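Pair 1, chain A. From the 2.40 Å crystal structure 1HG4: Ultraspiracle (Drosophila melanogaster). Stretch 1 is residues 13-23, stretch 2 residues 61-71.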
# COMPACT_ATOMS: atom_id res chain seq x y z
N ARG A 13 -21.89 -5.62 7.36
CA ARG A 13 -22.10 -4.36 6.65
C ARG A 13 -22.10 -4.62 5.15
O ARG A 13 -22.80 -3.95 4.38
CB ARG A 13 -21.01 -3.35 7.00
CG ARG A 13 -21.53 -1.92 7.18
CD ARG A 13 -22.66 -1.89 8.20
NE ARG A 13 -22.45 -0.93 9.28
CZ ARG A 13 -23.27 -0.78 10.32
NH1 ARG A 13 -24.35 -1.54 10.41
NH2 ARG A 13 -23.02 0.12 11.26
N ILE A 14 -21.32 -5.61 4.74
CA ILE A 14 -21.25 -5.95 3.33
C ILE A 14 -22.53 -6.69 2.93
O ILE A 14 -23.02 -6.53 1.82
CB ILE A 14 -20.04 -6.83 3.05
CG1 ILE A 14 -18.77 -6.04 3.37
CG2 ILE A 14 -20.05 -7.27 1.61
CD1 ILE A 14 -17.50 -6.83 3.22
N ILE A 15 -23.05 -7.50 3.84
CA ILE A 15 -24.27 -8.24 3.58
C ILE A 15 -25.42 -7.27 3.42
O ILE A 15 -26.23 -7.39 2.50
CB ILE A 15 -24.58 -9.23 4.75
CG1 ILE A 15 -23.82 -10.55 4.53
CG2 ILE A 15 -26.08 -9.53 4.82
CD1 ILE A 15 -24.30 -11.32 3.31
N GLU A 16 -25.49 -6.28 4.30
CA GLU A 16 -26.55 -5.30 4.25
C GLU A 16 -26.61 -4.57 2.92
O GLU A 16 -27.69 -4.27 2.41
CB GLU A 16 -26.38 -4.29 5.39
CG GLU A 16 -27.66 -3.54 5.70
CD GLU A 16 -27.57 -2.72 6.97
OE1 GLU A 16 -26.88 -1.68 6.95
OE2 GLU A 16 -28.19 -3.14 7.97
N ALA A 17 -25.45 -4.26 2.35
CA ALA A 17 -25.38 -3.58 1.07
C ALA A 17 -26.02 -4.43 -0.03
O ALA A 17 -26.83 -3.94 -0.81
CB ALA A 17 -23.93 -3.27 0.72
N GLU A 18 -25.63 -5.70 -0.10
CA GLU A 18 -26.15 -6.60 -1.11
C GLU A 18 -27.65 -6.71 -1.01
O GLU A 18 -28.37 -6.48 -1.97
CB GLU A 18 -25.55 -7.99 -0.95
CG GLU A 18 -24.10 -8.11 -1.34
CD GLU A 18 -23.55 -9.49 -1.03
OE1 GLU A 18 -24.17 -10.49 -1.45
OE2 GLU A 18 -22.49 -9.58 -0.37
N GLN A 19 -28.12 -7.08 0.18
CA GLN A 19 -29.54 -7.26 0.43
C GLN A 19 -30.39 -6.04 0.15
O GLN A 19 -31.41 -6.14 -0.52
CB GLN A 19 -29.76 -7.72 1.87
CG GLN A 19 -29.39 -9.18 2.08
CD GLN A 19 -29.38 -9.60 3.54
OE1 GLN A 19 -29.39 -10.79 3.84
NE2 GLN A 19 -29.34 -8.62 4.44
N ARG A 20 -29.99 -4.88 0.65
CA ARG A 20 -30.76 -3.68 0.41
C ARG A 20 -30.76 -3.30 -1.07
O ARG A 20 -31.78 -2.88 -1.60
CB ARG A 20 -30.20 -2.52 1.25
CG ARG A 20 -30.24 -2.77 2.75
CD ARG A 20 -29.91 -1.49 3.51
NE ARG A 20 -30.97 -0.50 3.38
CZ ARG A 20 -30.76 0.81 3.36
NH1 ARG A 20 -29.53 1.30 3.47
NH2 ARG A 20 -31.79 1.64 3.22
N ALA A 21 -29.63 -3.45 -1.74
CA ALA A 21 -29.56 -3.11 -3.16
C ALA A 21 -30.50 -4.01 -3.96
O ALA A 21 -31.05 -3.61 -4.98
CB ALA A 21 -28.14 -3.26 -3.66
N GLU A 22 -30.68 -5.23 -3.47
CA GLU A 22 -31.53 -6.21 -4.13
C GLU A 22 -33.03 -5.97 -3.96
O GLU A 22 -33.83 -6.45 -4.77
CB GLU A 22 -31.16 -7.61 -3.64
CG GLU A 22 -32.27 -8.65 -3.76
CD GLU A 22 -31.84 -10.03 -3.31
OE1 GLU A 22 -31.28 -10.15 -2.19
OE2 GLU A 22 -32.05 -11.00 -4.07
N THR A 23 -33.43 -5.24 -2.92
CA THR A 23 -34.87 -5.01 -2.70
C THR A 23 -35.40 -3.59 -2.83
O THR A 23 -36.60 -3.40 -2.98
CB THR A 23 -35.29 -5.52 -1.31
OG1 THR A 23 -34.67 -4.72 -0.30
CG2 THR A 23 -34.89 -6.97 -1.13
N PHE A 61 -28.21 -2.25 -12.45
CA PHE A 61 -28.63 -1.08 -11.70
C PHE A 61 -28.39 -1.33 -10.22
O PHE A 61 -27.83 -0.50 -9.52
CB PHE A 61 -30.12 -0.79 -11.92
CG PHE A 61 -30.59 0.50 -11.31
CD1 PHE A 61 -31.03 0.53 -9.99
CD2 PHE A 61 -30.53 1.69 -12.03
CE1 PHE A 61 -31.41 1.74 -9.40
CE2 PHE A 61 -30.91 2.91 -11.44
CZ PHE A 61 -31.35 2.93 -10.13
N GLN A 62 -28.83 -2.50 -9.77
CA GLN A 62 -28.69 -2.89 -8.38
C GLN A 62 -27.23 -2.94 -7.96
O GLN A 62 -26.88 -2.53 -6.85
CB GLN A 62 -29.37 -4.25 -8.16
CG GLN A 62 -30.89 -4.17 -8.16
CD GLN A 62 -31.55 -5.50 -8.45
OE1 GLN A 62 -31.17 -6.54 -7.90
NE2 GLN A 62 -32.57 -5.48 -9.30
N MET A 63 -26.39 -3.43 -8.86
CA MET A 63 -24.96 -3.55 -8.60
C MET A 63 -24.36 -2.20 -8.28
O MET A 63 -23.57 -2.06 -7.35
CB MET A 63 -24.25 -4.14 -9.81
CG MET A 63 -22.76 -4.34 -9.58
SD MET A 63 -21.88 -4.70 -11.09
CE MET A 63 -22.73 -6.25 -11.58
N VAL A 64 -24.72 -1.20 -9.07
CA VAL A 64 -24.22 0.16 -8.87
C VAL A 64 -24.60 0.67 -7.48
O VAL A 64 -23.77 1.23 -6.78
CB VAL A 64 -24.76 1.12 -9.96
CG1 VAL A 64 -24.41 2.56 -9.62
CG2 VAL A 64 -24.18 0.74 -11.31
N GLU A 65 -25.85 0.44 -7.08
CA GLU A 65 -26.31 0.89 -5.76
C GLU A 65 -25.63 0.08 -4.67
O GLU A 65 -25.40 0.57 -3.57
CB GLU A 65 -27.82 0.78 -5.64
CG GLU A 65 -28.58 1.72 -6.60
CD GLU A 65 -28.09 3.15 -6.56
OE1 GLU A 65 -27.88 3.71 -5.46
OE2 GLU A 65 -27.92 3.74 -7.64
N TYR A 66 -25.30 -1.16 -5.00
CA TYR A 66 -24.60 -2.04 -4.06
C TYR A 66 -23.22 -1.45 -3.75
O TYR A 66 -22.87 -1.28 -2.58
CB TYR A 66 -24.45 -3.43 -4.69
CG TYR A 66 -23.27 -4.23 -4.21
CD1 TYR A 66 -23.22 -4.75 -2.91
CD2 TYR A 66 -22.20 -4.50 -5.06
CE1 TYR A 66 -22.13 -5.53 -2.48
CE2 TYR A 66 -21.11 -5.27 -4.65
CZ TYR A 66 -21.08 -5.78 -3.36
OH TYR A 66 -20.02 -6.58 -3.00
N ALA A 67 -22.46 -1.13 -4.80
CA ALA A 67 -21.13 -0.55 -4.64
C ALA A 67 -21.22 0.80 -3.93
O ALA A 67 -20.36 1.16 -3.14
CB ALA A 67 -20.46 -0.37 -6.00
N ARG A 68 -22.29 1.53 -4.21
CA ARG A 68 -22.46 2.84 -3.60
C ARG A 68 -22.52 2.75 -2.07
O ARG A 68 -22.09 3.67 -1.37
CB ARG A 68 -23.73 3.50 -4.14
CG ARG A 68 -24.16 4.70 -3.34
CD ARG A 68 -24.41 5.88 -4.22
NE ARG A 68 -25.55 5.71 -5.11
CZ ARG A 68 -25.78 6.52 -6.14
NH1 ARG A 68 -24.95 7.53 -6.36
NH2 ARG A 68 -26.82 6.33 -6.94
N MET A 69 -23.06 1.65 -1.56
CA MET A 69 -23.20 1.44 -0.12
C MET A 69 -22.05 0.64 0.47
O MET A 69 -22.05 0.36 1.67
CB MET A 69 -24.52 0.73 0.21
CG MET A 69 -25.76 1.59 0.01
SD MET A 69 -27.27 0.74 0.46
CE MET A 69 -27.57 -0.20 -1.09
N MET A 70 -21.09 0.25 -0.36
CA MET A 70 -19.96 -0.52 0.14
C MET A 70 -18.98 0.42 0.83
O MET A 70 -18.75 1.54 0.37
CB MET A 70 -19.27 -1.29 -0.99
CG MET A 70 -19.99 -2.57 -1.39
SD MET A 70 -19.89 -3.95 -0.15
CE MET A 70 -18.36 -4.73 -0.62
N PRO A 71 -18.39 -0.03 1.96
CA PRO A 71 -17.43 0.77 2.73
C PRO A 71 -16.34 1.40 1.88
O PRO A 71 -15.65 0.69 1.12
CB PRO A 71 -16.86 -0.25 3.73
CG PRO A 71 -18.01 -1.18 3.96
CD PRO A 71 -18.57 -1.37 2.55

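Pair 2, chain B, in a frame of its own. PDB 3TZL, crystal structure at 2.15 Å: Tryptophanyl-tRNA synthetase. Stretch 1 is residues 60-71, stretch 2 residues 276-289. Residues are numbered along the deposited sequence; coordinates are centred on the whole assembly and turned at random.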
# COMPACT_ATOMS: atom_id res chain seq x y z
N SER B 60 -5.79 13.83 14.12
CA SER B 60 -5.13 14.48 12.99
C SER B 60 -5.40 15.98 12.99
O SER B 60 -4.47 16.78 12.79
CB SER B 60 -5.59 13.87 11.66
OG SER B 60 -5.09 12.54 11.53
N LEU B 61 -6.67 16.35 13.19
CA LEU B 61 -7.04 17.76 13.26
C LEU B 61 -6.28 18.43 14.42
O LEU B 61 -5.67 19.48 14.24
CB LEU B 61 -8.55 17.92 13.43
CG LEU B 61 -9.47 17.52 12.27
CD1 LEU B 61 -10.91 17.89 12.57
CD2 LEU B 61 -9.01 18.15 10.94
N LYS B 62 -6.30 17.80 15.61
CA LYS B 62 -5.59 18.36 16.77
C LYS B 62 -4.10 18.50 16.54
O LYS B 62 -3.49 19.49 16.93
CB LYS B 62 -5.84 17.54 18.03
CG LYS B 62 -7.30 17.50 18.44
CD LYS B 62 -7.49 16.93 19.85
CE LYS B 62 -6.89 15.54 20.03
NZ LYS B 62 -5.78 15.51 21.05
N ALA B 63 -3.51 17.50 15.90
CA ALA B 63 -2.07 17.56 15.65
C ALA B 63 -1.74 18.72 14.70
O ALA B 63 -0.79 19.46 14.93
CB ALA B 63 -1.54 16.26 15.11
N ALA B 64 -2.51 18.87 13.63
CA ALA B 64 -2.25 19.91 12.66
C ALA B 64 -2.43 21.27 13.35
O ALA B 64 -1.56 22.13 13.25
CB ALA B 64 -3.19 19.78 11.46
N ALA B 65 -3.54 21.43 14.07
CA ALA B 65 -3.82 22.68 14.81
C ALA B 65 -2.72 22.99 15.81
O ALA B 65 -2.29 24.14 15.93
CB ALA B 65 -5.17 22.60 15.52
N ALA B 66 -2.24 21.97 16.51
CA ALA B 66 -1.18 22.18 17.49
C ALA B 66 0.13 22.66 16.85
O ALA B 66 0.78 23.59 17.35
CB ALA B 66 -0.93 20.91 18.28
N PHE B 67 0.54 22.05 15.74
CA PHE B 67 1.83 22.43 15.19
C PHE B 67 1.78 23.80 14.54
O PHE B 67 2.71 24.60 14.64
CB PHE B 67 2.39 21.34 14.27
CG PHE B 67 2.84 20.09 15.01
CD1 PHE B 67 4.02 20.09 15.73
CD2 PHE B 67 2.09 18.93 14.96
CE1 PHE B 67 4.43 18.94 16.41
CE2 PHE B 67 2.48 17.80 15.65
CZ PHE B 67 3.66 17.80 16.37
N LEU B 68 0.67 24.09 13.87
CA LEU B 68 0.46 25.42 13.33
C LEU B 68 0.47 26.45 14.46
O LEU B 68 1.16 27.47 14.37
CB LEU B 68 -0.85 25.47 12.55
CG LEU B 68 -0.77 24.70 11.24
CD1 LEU B 68 -2.14 24.61 10.61
CD2 LEU B 68 0.20 25.38 10.30
N SER B 69 -0.26 26.16 15.54
CA SER B 69 -0.34 27.08 16.67
C SER B 69 1.00 27.39 17.33
O SER B 69 1.22 28.50 17.81
CB SER B 69 -1.28 26.53 17.74
OG SER B 69 -2.57 26.51 17.20
N LEU B 70 1.90 26.40 17.34
CA LEU B 70 3.18 26.54 18.02
C LEU B 70 4.28 27.09 17.10
O LEU B 70 5.39 27.35 17.55
CB LEU B 70 3.58 25.21 18.66
CG LEU B 70 2.66 24.80 19.82
CD1 LEU B 70 2.73 23.29 20.06
CD2 LEU B 70 3.08 25.53 21.08
N GLY B 71 3.98 27.26 15.81
CA GLY B 71 4.90 28.01 14.96
C GLY B 71 5.18 27.51 13.55
O GLY B 71 5.91 28.15 12.79
N TYR B 276 2.57 32.74 28.32
CA TYR B 276 3.47 32.30 27.28
C TYR B 276 2.73 31.54 26.16
O TYR B 276 3.09 31.63 24.99
CB TYR B 276 4.57 31.43 27.89
CG TYR B 276 5.67 31.01 26.94
CD1 TYR B 276 5.52 29.91 26.11
CD2 TYR B 276 6.87 31.71 26.89
CE1 TYR B 276 6.52 29.51 25.24
CE2 TYR B 276 7.89 31.32 26.02
CZ TYR B 276 7.71 30.23 25.20
OH TYR B 276 8.71 29.84 24.34
N PHE B 277 1.70 30.78 26.53
CA PHE B 277 1.00 29.96 25.54
C PHE B 277 -0.35 30.53 25.14
O PHE B 277 -1.09 29.92 24.36
CB PHE B 277 0.85 28.53 26.03
CG PHE B 277 2.13 27.73 25.93
CD1 PHE B 277 2.72 27.50 24.68
CD2 PHE B 277 2.73 27.21 27.05
CE1 PHE B 277 3.89 26.77 24.57
CE2 PHE B 277 3.91 26.47 26.96
CZ PHE B 277 4.49 26.24 25.71
N LYS B 278 -0.65 31.71 25.67
CA LYS B 278 -1.97 32.31 25.50
C LYS B 278 -2.34 32.40 24.02
O LYS B 278 -3.42 32.00 23.62
CB LYS B 278 -2.03 33.69 26.14
CG LYS B 278 -3.41 34.32 26.09
CD LYS B 278 -3.44 35.58 26.95
CE LYS B 278 -4.78 36.30 26.83
NZ LYS B 278 -5.02 36.76 25.44
N GLU B 279 -1.42 32.91 23.21
CA GLU B 279 -1.70 33.13 21.79
C GLU B 279 -1.84 31.80 21.05
O GLU B 279 -2.73 31.62 20.23
CB GLU B 279 -0.59 33.98 21.18
CG GLU B 279 -0.92 34.63 19.86
CD GLU B 279 -0.34 36.04 19.74
OE1 GLU B 279 -0.24 36.74 20.79
OE2 GLU B 279 0.03 36.45 18.61
N ALA B 280 -0.95 30.86 21.34
CA ALA B 280 -1.00 29.55 20.72
C ALA B 280 -2.31 28.82 21.04
O ALA B 280 -2.93 28.24 20.15
CB ALA B 280 0.19 28.72 21.17
N ARG B 281 -2.73 28.84 22.30
CA ARG B 281 -3.98 28.22 22.72
C ARG B 281 -5.19 28.82 22.01
O ARG B 281 -6.09 28.10 21.58
CB ARG B 281 -4.18 28.37 24.22
CG ARG B 281 -3.20 27.61 25.06
CD ARG B 281 -3.51 27.82 26.53
NE ARG B 281 -2.77 26.90 27.38
CZ ARG B 281 -2.66 27.02 28.69
NH1 ARG B 281 -1.97 26.12 29.39
NH2 ARG B 281 -3.24 28.05 29.31
N GLU B 282 -5.22 30.15 21.90
CA GLU B 282 -6.33 30.82 21.22
C GLU B 282 -6.37 30.45 19.75
O GLU B 282 -7.45 30.24 19.18
CB GLU B 282 -6.22 32.34 21.35
CG GLU B 282 -6.41 32.86 22.76
CD GLU B 282 -6.06 34.35 22.89
OE1 GLU B 282 -5.78 35.01 21.85
OE2 GLU B 282 -6.07 34.86 24.03
N LYS B 283 -5.20 30.39 19.13
CA LYS B 283 -5.10 30.00 17.73
C LYS B 283 -5.51 28.52 17.53
O LYS B 283 -6.23 28.17 16.58
CB LYS B 283 -3.68 30.24 17.23
CG LYS B 283 -3.48 29.86 15.78
CD LYS B 283 -2.09 30.29 15.34
CE LYS B 283 -1.72 29.72 13.98
NZ LYS B 283 -0.34 30.17 13.61
N TYR B 284 -5.05 27.67 18.45
CA TYR B 284 -5.38 26.26 18.45
C TYR B 284 -6.89 26.04 18.48
O TYR B 284 -7.45 25.37 17.60
CB TYR B 284 -4.71 25.60 19.65
CG TYR B 284 -5.01 24.13 19.88
CD1 TYR B 284 -4.36 23.14 19.15
CD2 TYR B 284 -5.88 23.74 20.88
CE1 TYR B 284 -4.61 21.78 19.39
CE2 TYR B 284 -6.14 22.40 21.13
CZ TYR B 284 -5.50 21.42 20.39
OH TYR B 284 -5.78 20.11 20.67
N ASN B 285 -7.54 26.62 19.48
CA ASN B 285 -8.99 26.54 19.62
C ASN B 285 -9.76 27.10 18.43
O ASN B 285 -10.75 26.50 18.01
CB ASN B 285 -9.43 27.24 20.91
CG ASN B 285 -8.98 26.47 22.14
OD1 ASN B 285 -9.20 25.26 22.24
ND2 ASN B 285 -8.34 27.17 23.07
N GLU B 286 -9.30 28.22 17.89
CA GLU B 286 -9.89 28.79 16.68
C GLU B 286 -9.84 27.82 15.49
O GLU B 286 -10.82 27.64 14.77
CB GLU B 286 -9.22 30.13 16.32
CG GLU B 286 -9.61 30.73 14.96
CD GLU B 286 -8.60 30.42 13.84
OE1 GLU B 286 -7.37 30.44 14.10
OE2 GLU B 286 -9.03 30.15 12.69
N LEU B 287 -8.70 27.18 15.28
CA LEU B 287 -8.54 26.25 14.17
C LEU B 287 -9.43 25.01 14.32
O LEU B 287 -9.78 24.37 13.33
CB LEU B 287 -7.07 25.83 14.03
CG LEU B 287 -6.08 26.89 13.55
CD1 LEU B 287 -4.64 26.45 13.84
CD2 LEU B 287 -6.24 27.20 12.05
N LEU B 288 -9.79 24.67 15.55
CA LEU B 288 -10.65 23.52 15.79
C LEU B 288 -12.13 23.88 15.74
O LEU B 288 -12.96 23.05 15.38
CB LEU B 288 -10.31 22.85 17.12
CG LEU B 288 -8.94 22.20 17.17
CD1 LEU B 288 -8.69 21.59 18.56
CD2 LEU B 288 -8.83 21.14 16.08
N GLU B 289 -12.45 25.12 16.09
CA GLU B 289 -13.83 25.59 16.10
C GLU B 289 -14.30 25.99 14.71
O GLU B 289 -15.48 25.85 14.38
CB GLU B 289 -14.00 26.75 17.08
CG GLU B 289 -13.85 26.35 18.54
CD GLU B 289 -13.71 27.55 19.47
OE1 GLU B 289 -13.87 28.70 18.98
OE2 GLU B 289 -13.45 27.36 20.68

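Pair 1 and pair 2 set two helices against each other in nearly the same way. The axes approach to 8.4 Å in both, the N-to-C directions differ by 144° in pair 1 and 145° in pair 2, and 14 central residues superpose with an RMSD of 0.3 Å. The buried areas, 547 and 556 Å², are almost equal.

Where the backbones come close, the first helix carries small residues in both pairs. Ala17(A) matches Ala65(B), with side-chain centres 0.1 Å apart. Each methyl points toward the partner helix and meets a tyrosine ring: Ala17(A) CB lies 4.0 Å from Tyr66(A) CD1, and Ala65(B) CB lies 3.8 Å from Tyr284(B) CD1. One turn on, Ala21(A) matches Ser69(B). In pair 1 the methyl rests on the opposing tyrosine's own stem, with Ala21(A) CB 3.8 Å from Tyr66(A) CB. In pair 2 the serine is a knob among Ala280(B), Lys283(B), Tyr284(B) and Leu287(B). Its hydroxyl costs little there, because Ser69(B) OG donates to Ala65(B) O at 2.7 Å, within its own helix.

The tyrosines, Tyr66(A) and Tyr284(B), are the shared large element. Both have chi1 in t, and their side-chain centres fall 0.7 Å apart. What each ring meets differs. Tyr66(A) CE1 lies 3.4 Å from Glu18(A) CG, so the aliphatic part of a glutamate serves as wall; the matching Ala66(B) offers only a methyl, its CB 3.9 Å from Tyr284(B) CE1. The ring of Tyr284(B) presents its edge to the backbone of its partner, with CE1 3.5 Å from Lys62(B) O.

Beside the alanine, Met69(A) and Leu287(B) both point toward the other helix and keep their side-chain centres within 0.5 Å. Met69(A) CB is 4.1 Å from Ala17(A) CB, and Leu287(B) CB is 4.0 Å from Ala65(B) CB. The methionine then reaches along the helix, bringing CE to 4.0 Å from Ala21(A) CB. Met70(A) and Leu288(B) both start sideways and bend nearer: Met70(A) SD lies 4.2 Å from Ala17(A) CB, and Leu288(B) CD2 lies 4.0 Å from Ala65(B) CB.

Other inward positions vary more. Both pairs bring a carbonyl to the matching CB (Gln62(A) O to Ala21(A) CB 3.5 Å, Ala280(B) O to Ser69(B) CB 3.4 Å); Gln62(A) adds its longer side chain, CG 3.2 Å from Ala21(A) O. Leu68(B) points toward its partner, its CB 4.1 Å from Leu287(B) CD1; the matching Arg20(A) starts sideways and puts NH1 3.8 Å from Met69(A) SD. Glu65(A) starts toward the partner but leads away, held by a salt bridge within its own helix, Arg68(A) NH2 2.9 Å from Glu65(A) OE2. Its match, Lys283(B), stays extended and crosses the gap: Lys283(B) NZ donates to Leu68(B) O at 3.2 Å, the only hydrogen bond between the helices in either pair.

Read together, both contacts set alanine, then alanine or serine, against a tyrosine in t; neighbouring positions admit polar and apolar side chains of different reach.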